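Local coordinates for UPF0678 fatty acid-binding protein-like protein ERS007657_00996 (Mycobacterium tuberculosis, PDB 6R3Y), which binds haem b and probably isomerises peroxynitrite to nitrate, which may help detoxify reactive nitrogen species, at the protoporphyrin IX containing Fe and cyanide ion site. Coordinates in Å, arbitrary orientation; residue numbers count along the deposited sequence, not the author numbering.

The protoporphyrin IX containing Fe and cyanide ion site. Residues 29-30, 33, 35, 53, 55, 65, 67, 85, 89, 123, 125, 128, 130, 141, 143, 145, 148, 155-156. With HEM (protoporphyrin IX containing Fe), chain B; CYN (cyanide ion), chain C.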
# COMPACT_ATOMS: atom_id res chain seq x y z
N THR A 29 8.85 -16.92 9.17
CA THR A 29 9.17 -18.07 8.29
C THR A 29 10.34 -17.72 7.36
O THR A 29 10.75 -18.61 6.60
CB THR A 29 7.93 -18.46 7.49
OG1 THR A 29 7.47 -17.27 6.84
CG2 THR A 29 6.84 -19.05 8.34
N ILE A 30 10.87 -16.50 7.44
CA ILE A 30 11.87 -15.97 6.47
C ILE A 30 12.98 -15.25 7.25
O ILE A 30 12.79 -14.97 8.45
CB ILE A 30 11.22 -15.04 5.42
CG1 ILE A 30 10.78 -13.72 6.05
CG2 ILE A 30 10.07 -15.75 4.71
CD1 ILE A 30 10.21 -12.71 5.10
N PHE A 33 14.99 -8.56 5.73
CA PHE A 33 15.45 -7.96 4.47
C PHE A 33 15.20 -6.46 4.53
O PHE A 33 14.41 -5.97 5.40
CB PHE A 33 14.73 -8.58 3.26
CG PHE A 33 13.23 -8.45 3.31
CD1 PHE A 33 12.60 -7.32 2.83
CD2 PHE A 33 12.46 -9.40 3.97
CE1 PHE A 33 11.23 -7.17 2.93
CE2 PHE A 33 11.09 -9.25 4.08
CZ PHE A 33 10.48 -8.11 3.59
N TYR A 35 14.76 -3.02 1.47
CA TYR A 35 14.38 -2.76 0.07
C TYR A 35 14.37 -1.27 -0.22
O TYR A 35 14.11 -0.46 0.71
CB TYR A 35 13.03 -3.44 -0.22
CG TYR A 35 11.88 -2.98 0.64
CD1 TYR A 35 11.06 -1.93 0.24
CD2 TYR A 35 11.55 -3.63 1.82
CE1 TYR A 35 9.95 -1.53 0.99
CE2 TYR A 35 10.44 -3.26 2.56
CZ TYR A 35 9.63 -2.20 2.15
OH TYR A 35 8.53 -1.88 2.91
N GLN A 53 3.62 0.27 -7.42
CA GLN A 53 4.80 0.16 -6.53
C GLN A 53 5.80 -0.78 -7.20
O GLN A 53 5.37 -1.81 -7.73
CB GLN A 53 4.39 -0.38 -5.16
CG GLN A 53 5.57 -0.65 -4.24
CD GLN A 53 5.30 -1.78 -3.27
OE1 GLN A 53 5.14 -1.57 -2.08
NE2 GLN A 53 5.24 -3.00 -3.79
N THR A 55 9.64 -2.48 -5.92
CA THR A 55 10.72 -2.54 -4.91
C THR A 55 11.88 -3.32 -5.48
O THR A 55 11.66 -4.18 -6.37
CB THR A 55 10.22 -3.08 -3.57
OG1 THR A 55 9.98 -4.49 -3.73
CG2 THR A 55 8.98 -2.35 -3.10
N HIS A 65 9.40 -7.21 -4.73
CA HIS A 65 7.93 -7.21 -4.85
C HIS A 65 7.51 -6.04 -5.74
O HIS A 65 8.25 -5.05 -5.84
CB HIS A 65 7.30 -7.16 -3.45
CG HIS A 65 5.81 -7.18 -3.46
ND1 HIS A 65 5.05 -6.01 -3.32
CD2 HIS A 65 4.93 -8.21 -3.50
CE1 HIS A 65 3.77 -6.32 -3.32
NE2 HIS A 65 3.67 -7.67 -3.47
N GLU A 67 3.39 -4.13 -6.85
CA GLU A 67 1.93 -4.22 -6.73
C GLU A 67 1.31 -3.08 -7.53
O GLU A 67 2.00 -2.11 -7.83
CB GLU A 67 1.47 -4.22 -5.27
CG GLU A 67 1.98 -3.05 -4.45
CD GLU A 67 1.61 -3.07 -2.98
OE1 GLU A 67 1.52 -4.16 -2.40
OE2 GLU A 67 1.49 -1.97 -2.39
N HIS A 85 -0.90 -8.65 -7.16
CA HIS A 85 0.49 -8.98 -6.78
C HIS A 85 1.06 -10.01 -7.75
O HIS A 85 0.40 -10.98 -8.08
CB HIS A 85 0.54 -9.52 -5.35
CG HIS A 85 0.03 -8.55 -4.34
ND1 HIS A 85 0.86 -7.67 -3.70
CD2 HIS A 85 -1.21 -8.32 -3.86
CE1 HIS A 85 0.15 -6.93 -2.87
NE2 HIS A 85 -1.11 -7.27 -2.98
N ILE A 89 -1.49 -13.27 -6.00
CA ILE A 89 -2.42 -12.89 -4.92
C ILE A 89 -3.11 -11.58 -5.29
O ILE A 89 -2.47 -10.69 -5.92
CB ILE A 89 -1.67 -12.77 -3.59
CG1 ILE A 89 -1.01 -14.11 -3.21
CG2 ILE A 89 -2.58 -12.26 -2.51
CD1 ILE A 89 -0.13 -14.03 -1.99
N LYS A 123 1.38 -18.72 -2.14
CA LYS A 123 1.49 -18.89 -0.66
C LYS A 123 0.18 -18.46 0.00
O LYS A 123 -0.53 -17.61 -0.56
CB LYS A 123 2.65 -18.06 -0.11
CG LYS A 123 4.02 -18.45 -0.63
CD LYS A 123 4.56 -19.70 0.02
CE LYS A 123 5.88 -20.16 -0.58
NZ LYS A 123 6.91 -19.11 -0.51
N VAL A 125 -1.83 -16.48 2.12
CA VAL A 125 -2.06 -15.18 2.81
C VAL A 125 -3.55 -15.08 3.13
O VAL A 125 -4.35 -15.29 2.19
CB VAL A 125 -1.57 -13.99 1.97
CG1 VAL A 125 -1.88 -12.67 2.66
CG2 VAL A 125 -0.09 -14.09 1.67
N LEU A 128 -4.32 -8.85 5.42
CA LEU A 128 -3.34 -7.77 5.28
C LEU A 128 -3.95 -6.49 5.83
O LEU A 128 -5.13 -6.19 5.51
CB LEU A 128 -2.98 -7.59 3.82
CG LEU A 128 -2.24 -8.75 3.16
CD1 LEU A 128 -2.35 -8.68 1.64
CD2 LEU A 128 -0.78 -8.80 3.60
N ARG A 130 -2.94 -2.29 6.38
CA ARG A 130 -2.03 -1.19 5.98
C ARG A 130 -2.37 0.07 6.77
O ARG A 130 -3.56 0.41 6.85
CB ARG A 130 -2.13 -0.94 4.48
CG ARG A 130 -1.53 -2.05 3.65
CD ARG A 130 -1.80 -1.79 2.19
NE ARG A 130 -1.47 -2.94 1.37
CZ ARG A 130 -0.53 -2.96 0.45
NH1 ARG A 130 0.21 -1.89 0.23
NH2 ARG A 130 -0.38 -4.04 -0.29
N TYR A 141 4.57 4.02 6.02
CA TYR A 141 3.53 2.98 6.18
C TYR A 141 4.11 1.81 6.95
O TYR A 141 5.35 1.62 6.96
CB TYR A 141 2.99 2.55 4.82
CG TYR A 141 3.94 1.74 3.97
CD1 TYR A 141 4.13 0.39 4.19
CD2 TYR A 141 4.64 2.32 2.92
CE1 TYR A 141 5.03 -0.35 3.42
CE2 TYR A 141 5.47 1.58 2.10
CZ TYR A 141 5.68 0.24 2.36
OH TYR A 141 6.57 -0.45 1.58
N LEU A 143 2.80 -2.48 7.16
CA LEU A 143 1.90 -3.52 6.65
C LEU A 143 2.02 -4.71 7.57
O LEU A 143 3.18 -5.14 7.84
CB LEU A 143 2.28 -3.86 5.21
CG LEU A 143 1.44 -4.96 4.57
CD1 LEU A 143 1.33 -4.74 3.06
CD2 LEU A 143 2.02 -6.33 4.88
N MET A 145 0.64 -8.71 8.25
CA MET A 145 0.19 -9.85 7.43
C MET A 145 -0.16 -11.01 8.34
O MET A 145 0.62 -11.31 9.29
CB MET A 145 1.29 -10.27 6.44
CG MET A 145 0.95 -11.49 5.61
SD MET A 145 2.10 -11.66 4.21
CE MET A 145 3.64 -12.07 5.02
N VAL A 148 0.67 -18.15 6.17
CA VAL A 148 1.55 -19.34 6.31
C VAL A 148 1.67 -19.69 7.80
O VAL A 148 2.79 -20.01 8.27
CB VAL A 148 2.90 -19.11 5.61
CG1 VAL A 148 2.74 -19.02 4.10
CG2 VAL A 148 3.67 -17.90 6.12
N HIS A 155 5.01 -7.29 8.53
CA HIS A 155 5.85 -7.81 7.43
C HIS A 155 6.73 -6.68 6.90
O HIS A 155 7.84 -6.99 6.46
CB HIS A 155 4.98 -8.47 6.33
CG HIS A 155 5.74 -9.02 5.17
ND1 HIS A 155 6.89 -9.79 5.34
CD2 HIS A 155 5.46 -9.04 3.84
CE1 HIS A 155 7.28 -10.23 4.16
NE2 HIS A 155 6.46 -9.73 3.22
N LEU A 156 6.21 -5.45 6.81
CA LEU A 156 6.90 -4.34 6.12
C LEU A 156 6.74 -3.05 6.92
O LEU A 156 5.66 -2.81 7.42
CB LEU A 156 6.32 -4.11 4.72
CG LEU A 156 6.21 -5.32 3.81
CD1 LEU A 156 5.38 -4.97 2.60
CD2 LEU A 156 7.59 -5.79 3.40
CHA HEM B . 8.23 -13.27 1.89
CHB HEM B . 9.74 -8.90 0.41
CHC HEM B . 5.14 -7.34 0.20
CHD HEM B . 3.64 -11.84 1.28
C1A HEM B . 9.00 -12.20 1.52
C2A HEM B . 10.42 -12.28 1.35
C3A HEM B . 10.84 -11.07 0.89
C4A HEM B . 9.70 -10.21 0.82
CMA HEM B . 12.27 -10.70 0.58
CAA HEM B . 11.31 -13.51 1.58
CBA HEM B . 11.82 -14.09 0.26
CGA HEM B . 10.66 -14.66 -0.48
O1A HEM B . 10.40 -14.25 -1.64
O2A HEM B . 9.91 -15.49 0.10
C1B HEM B . 8.61 -8.10 0.25
C2B HEM B . 8.67 -6.73 -0.16
C3B HEM B . 7.36 -6.25 -0.22
C4B HEM B . 6.53 -7.40 0.17
CMB HEM B . 9.95 -6.00 -0.51
CAB HEM B . 6.82 -4.91 -0.54
CBB HEM B . 7.52 -3.80 -0.32
C1C HEM B . 4.32 -8.47 0.41
C2C HEM B . 2.93 -8.48 0.26
C3C HEM B . 2.49 -9.76 0.57
C4C HEM B . 3.66 -10.52 0.91
CMC HEM B . 2.10 -7.29 -0.09
CAC HEM B . 1.15 -10.35 0.43
CBC HEM B . 0.32 -9.99 -0.56
C1D HEM B . 4.78 -12.58 1.55
C2D HEM B . 4.72 -14.01 1.92
C3D HEM B . 5.99 -14.40 2.10
C4D HEM B . 6.84 -13.21 1.83
CMD HEM B . 3.47 -14.90 2.04
CAD HEM B . 6.49 -15.82 2.25
CBD HEM B . 6.56 -16.30 3.65
CGD HEM B . 6.95 -17.79 3.60
O1D HEM B . 7.32 -18.38 2.52
O2D HEM B . 6.84 -18.42 4.62
NA HEM B . 8.59 -10.90 1.23
NB HEM B . 7.33 -8.45 0.44
NC HEM B . 4.74 -9.70 0.77
ND HEM B . 6.07 -12.15 1.52
FE HEM B . 6.67 -10.34 1.11
C CYN C . 6.67 -10.87 -1.05
N CYN C . 7.17 -11.71 -1.95
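The haem is packed on its proximal face but only partly roofed on the distal one. On the proximal side His155, with CG anti to the backbone N (chi1 180°), points its imidazole tip at the iron, NE2 to FE 2.2 Å. Its ring is sandwiched: Met145 CE lies over the centre of one face and Leu156 CD2 toward the rim of the other, which should restrict its rotation. Phe33 lies nearly flat under pyrrole A (planes 12° apart), its CZ 3.4 Å from the meso carbon CHB. Met145 SD meets another meso carbon, CHD. Cyanide takes the opposite axial position, CYN C 2.2 Å from HEM FE; as modelled it leans toward the propionate edge, and protein leaves about half its surface uncovered. There His65 lays its ring face over CHC. Gln53 NE2 donates to His65 ND1 in the ring plane (3.1 Å), and His65 NE2 shares a hydrogen bond with His85 ND1 (2.8 Å), so both ring nitrogens are held. Behind this pair Arg130 grips Glu67 end-on, NH2 to OE1 2.8 Å. At the rim, Thr29 OG1 donates to propionate O2D (2.6 Å), and Lys123, bent at chi2 and chi4, salt-bridges O1D of the same propionate through NZ. The haem sits in an open groove at one end of the antiparallel beta-barrel, pyrrole B vinyl and pyrrole C methyl inward, pyrrole C vinyl to the side wall, propionates toward the mouth.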